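Local coordinates for flagellar regulatory protein C (Vibrio cholerae, PDB 4QHS) that probably hydrolyses ATP through its heptameric AAA+ domain to activate sigma-54-dependent transcription of flagellar genes, at residues T85-E90 / R136-L141. Residues are numbered along the deposited sequence; the frame is centred on the assembly and turned at random.
Sequences TLFGYE and REVERL
Arg140 reaches across the backbone of Gly88 and Tyr89 to meet Glu90, the two side chains crossing at about a right angle. Its chain runs extended from CG to NE, with CG lying 3.3 Å from Phe87 O. At the far end NH1 of Arg140 gives a salt-bridging hydrogen bond of 3.1 Å to Glu90 OE2; NH1 approaches OE2 from above the carboxylate plane. A bend at chi2 (-68°) turns the Glu90 carboxylate back to the edge of the guanidinium, whose NE forms a second salt bridge with Glu106. Leu141 makes both backbone hydrogen bonds: its N donates to Gly88 O (2.7 Å), and its O accepts from Glu90 N (2.9 Å). Both bonds flank Tyr89, giving a single bridge of parallel type. The joined pieces are the first arm of the loop carrying the GAFTGA motif, which contacts sigma-54 in this activator family, and the chain that follows strand 137-139, which pairs with 146-148 in a hairpin. Tyr89 CB packs on Leu141 CB at 3.6 Å, while the tyrosine ring turns from Leu141 and meets Phe94 edge-to-face. At the end of helix 82-87, Val138 CG2 touches the edge of the Phe87 ring at CD1, 3.5 Å away; the Phe87 side chain also touches Leu125, Lys128 and Val132 of helix 123-135.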
loop_
_atom_site.group_PDB
_atom_site.type_symbol
_atom_site.label_atom_id
_atom_site.label_comp_id
_atom_site.label_asym_id
_atom_site.label_seq_id
_atom_site.Cartn_x
_atom_site.Cartn_y
_atom_site.Cartn_z
ATOM N N THR A 85 -4.207 -27.790 11.218
ATOM C CA THR A 85 -4.657 -29.172 11.144
ATOM C C THR A 85 -3.499 -30.130 11.412
ATOM O O THR A 85 -3.631 -31.075 12.179
ATOM C CB THR A 85 -5.261 -29.481 9.789
ATOM O OG1 THR A 85 -4.300 -29.161 8.785
ATOM C CG2 THR A 85 -6.459 -28.615 9.564
ATOM N N LEU A 86 -2.352 -29.856 10.807
ATOM C CA LEU A 86 -1.169 -30.702 10.988
ATOM C C LEU A 86 -0.665 -30.759 12.433
ATOM O O LEU A 86 -0.427 -31.846 12.976
ATOM C CB LEU A 86 -0.033 -30.216 10.080
ATOM C CG LEU A 86 0.103 -30.992 8.772
ATOM C CD1 LEU A 86 1.208 -30.396 7.900
ATOM C CD2 LEU A 86 0.347 -32.489 9.030
ATOM N N PHE A 87 -0.507 -29.585 13.045
ATOM C CA PHE A 87 0.132 -29.473 14.353
ATOM C C PHE A 87 -0.851 -29.364 15.504
ATOM O O PHE A 87 -0.493 -29.604 16.657
ATOM C CB PHE A 87 1.074 -28.269 14.361
ATOM C CG PHE A 87 2.210 -28.419 13.412
ATOM C CD1 PHE A 87 3.313 -29.179 13.749
ATOM C CD2 PHE A 87 2.164 -27.841 12.161
ATOM C CE1 PHE A 87 4.361 -29.344 12.858
ATOM C CE2 PHE A 87 3.213 -28.000 11.271
ATOM C CZ PHE A 87 4.308 -28.752 11.620
ATOM N N GLY A 88 -2.093 -29.008 15.200
ATOM C CA GLY A 88 -3.075 -28.807 16.242
ATOM C C GLY A 88 -2.790 -27.467 16.889
ATOM O O GLY A 88 -1.817 -26.802 16.544
ATOM N N TYR A 89 -3.621 -27.080 17.849
ATOM C CA TYR A 89 -3.507 -25.768 18.452
ATOM C C TYR A 89 -4.187 -25.725 19.807
ATOM O O TYR A 89 -4.992 -26.594 20.156
ATOM C CB TYR A 89 -4.110 -24.699 17.534
ATOM C CG TYR A 89 -5.501 -25.033 17.025
ATOM C CD1 TYR A 89 -5.674 -25.797 15.871
ATOM C CD2 TYR A 89 -6.639 -24.594 17.701
ATOM C CE1 TYR A 89 -6.941 -26.109 15.399
ATOM C CE2 TYR A 89 -7.912 -24.906 17.238
ATOM C CZ TYR A 89 -8.056 -25.660 16.083
ATOM O OH TYR A 89 -9.310 -25.965 15.606
ATOM N N GLU A 90 -3.842 -24.702 20.568
ATOM C CA GLU A 90 -4.498 -24.441 21.831
ATOM C C GLU A 90 -5.492 -23.309 21.630
ATOM O O GLU A 90 -5.402 -22.554 20.657
ATOM C CB GLU A 90 -3.467 -24.120 22.913
ATOM C CG GLU A 90 -2.516 -25.301 23.178
ATOM C CD GLU A 90 -3.213 -26.497 23.834
ATOM O OE1 GLU A 90 -4.210 -26.302 24.563
ATOM O OE2 GLU A 90 -2.758 -27.640 23.630
ATOM N N ARG A 136 11.426 -35.882 16.352
ATOM C CA ARG A 136 10.374 -36.808 16.607
ATOM C C ARG A 136 9.542 -36.306 17.769
ATOM O O ARG A 136 9.294 -37.011 18.699
ATOM C CB ARG A 136 10.958 -38.162 16.901
ATOM C CG ARG A 136 11.172 -38.994 15.688
ATOM C CD ARG A 136 10.064 -38.758 14.684
ATOM N NE ARG A 136 10.368 -39.257 13.346
ATOM C CZ ARG A 136 9.492 -39.290 12.355
ATOM N NH1 ARG A 136 8.262 -38.851 12.554
ATOM N NH2 ARG A 136 9.845 -39.765 11.171
ATOM N N GLU A 137 9.122 -35.062 17.674
ATOM C CA GLU A 137 8.289 -34.371 18.644
ATOM C C GLU A 137 7.481 -33.317 17.907
ATOM O O GLU A 137 7.929 -32.776 16.888
ATOM C CB GLU A 137 9.127 -33.707 19.740
ATOM C CG GLU A 137 9.713 -34.667 20.751
ATOM C CD GLU A 137 10.552 -33.966 21.800
ATOM O OE1 GLU A 137 10.737 -32.734 21.686
ATOM O OE2 GLU A 137 11.025 -34.653 22.734
ATOM N N VAL A 138 6.317 -33.004 18.434
ATOM C CA VAL A 138 5.497 -31.969 17.875
ATOM C C VAL A 138 4.943 -31.059 18.937
ATOM O O VAL A 138 4.876 -31.407 20.076
ATOM C CB VAL A 138 4.381 -32.545 17.015
ATOM C CG1 VAL A 138 3.495 -33.407 17.821
ATOM C CG2 VAL A 138 3.610 -31.456 16.400
ATOM N N GLU A 139 4.577 -29.866 18.539
ATOM C CA GLU A 139 4.040 -28.880 19.425
ATOM C C GLU A 139 2.830 -28.317 18.788
ATOM O O GLU A 139 2.826 -28.087 17.625
ATOM C CB GLU A 139 5.009 -27.752 19.577
ATOM C CG GLU A 139 5.695 -27.730 20.852
ATOM C CD GLU A 139 7.153 -27.493 20.685
ATOM O OE1 GLU A 139 7.746 -28.091 19.768
ATOM O OE2 GLU A 139 7.710 -26.708 21.472
ATOM N N ARG A 140 1.806 -28.068 19.563
ATOM C CA ARG A 140 0.603 -27.492 19.030
ATOM C C ARG A 140 0.796 -26.008 18.872
ATOM O O ARG A 140 1.591 -25.434 19.568
ATOM C CB ARG A 140 -0.560 -27.762 19.963
ATOM C CG ARG A 140 -1.180 -29.120 19.839
ATOM C CD ARG A 140 -2.153 -29.319 20.926
ATOM N NE ARG A 140 -2.725 -30.641 20.944
ATOM C CZ ARG A 140 -3.699 -31.003 21.752
ATOM N NH1 ARG A 140 -4.188 -30.148 22.597
ATOM N NH2 ARG A 140 -4.172 -32.213 21.719
ATOM N N LEU A 141 0.049 -25.398 17.964
ATOM C CA LEU A 141 0.096 -23.950 17.812
ATOM C C LEU A 141 -0.317 -23.288 19.123
ATOM O O LEU A 141 -1.307 -23.688 19.746
ATOM C CB LEU A 141 -0.814 -23.473 16.672
ATOM C CG LEU A 141 -0.469 -23.819 15.218
ATOM C CD1 LEU A 141 -1.461 -23.140 14.274
ATOM C CD2 LEU A 141 0.937 -23.415 14.859
#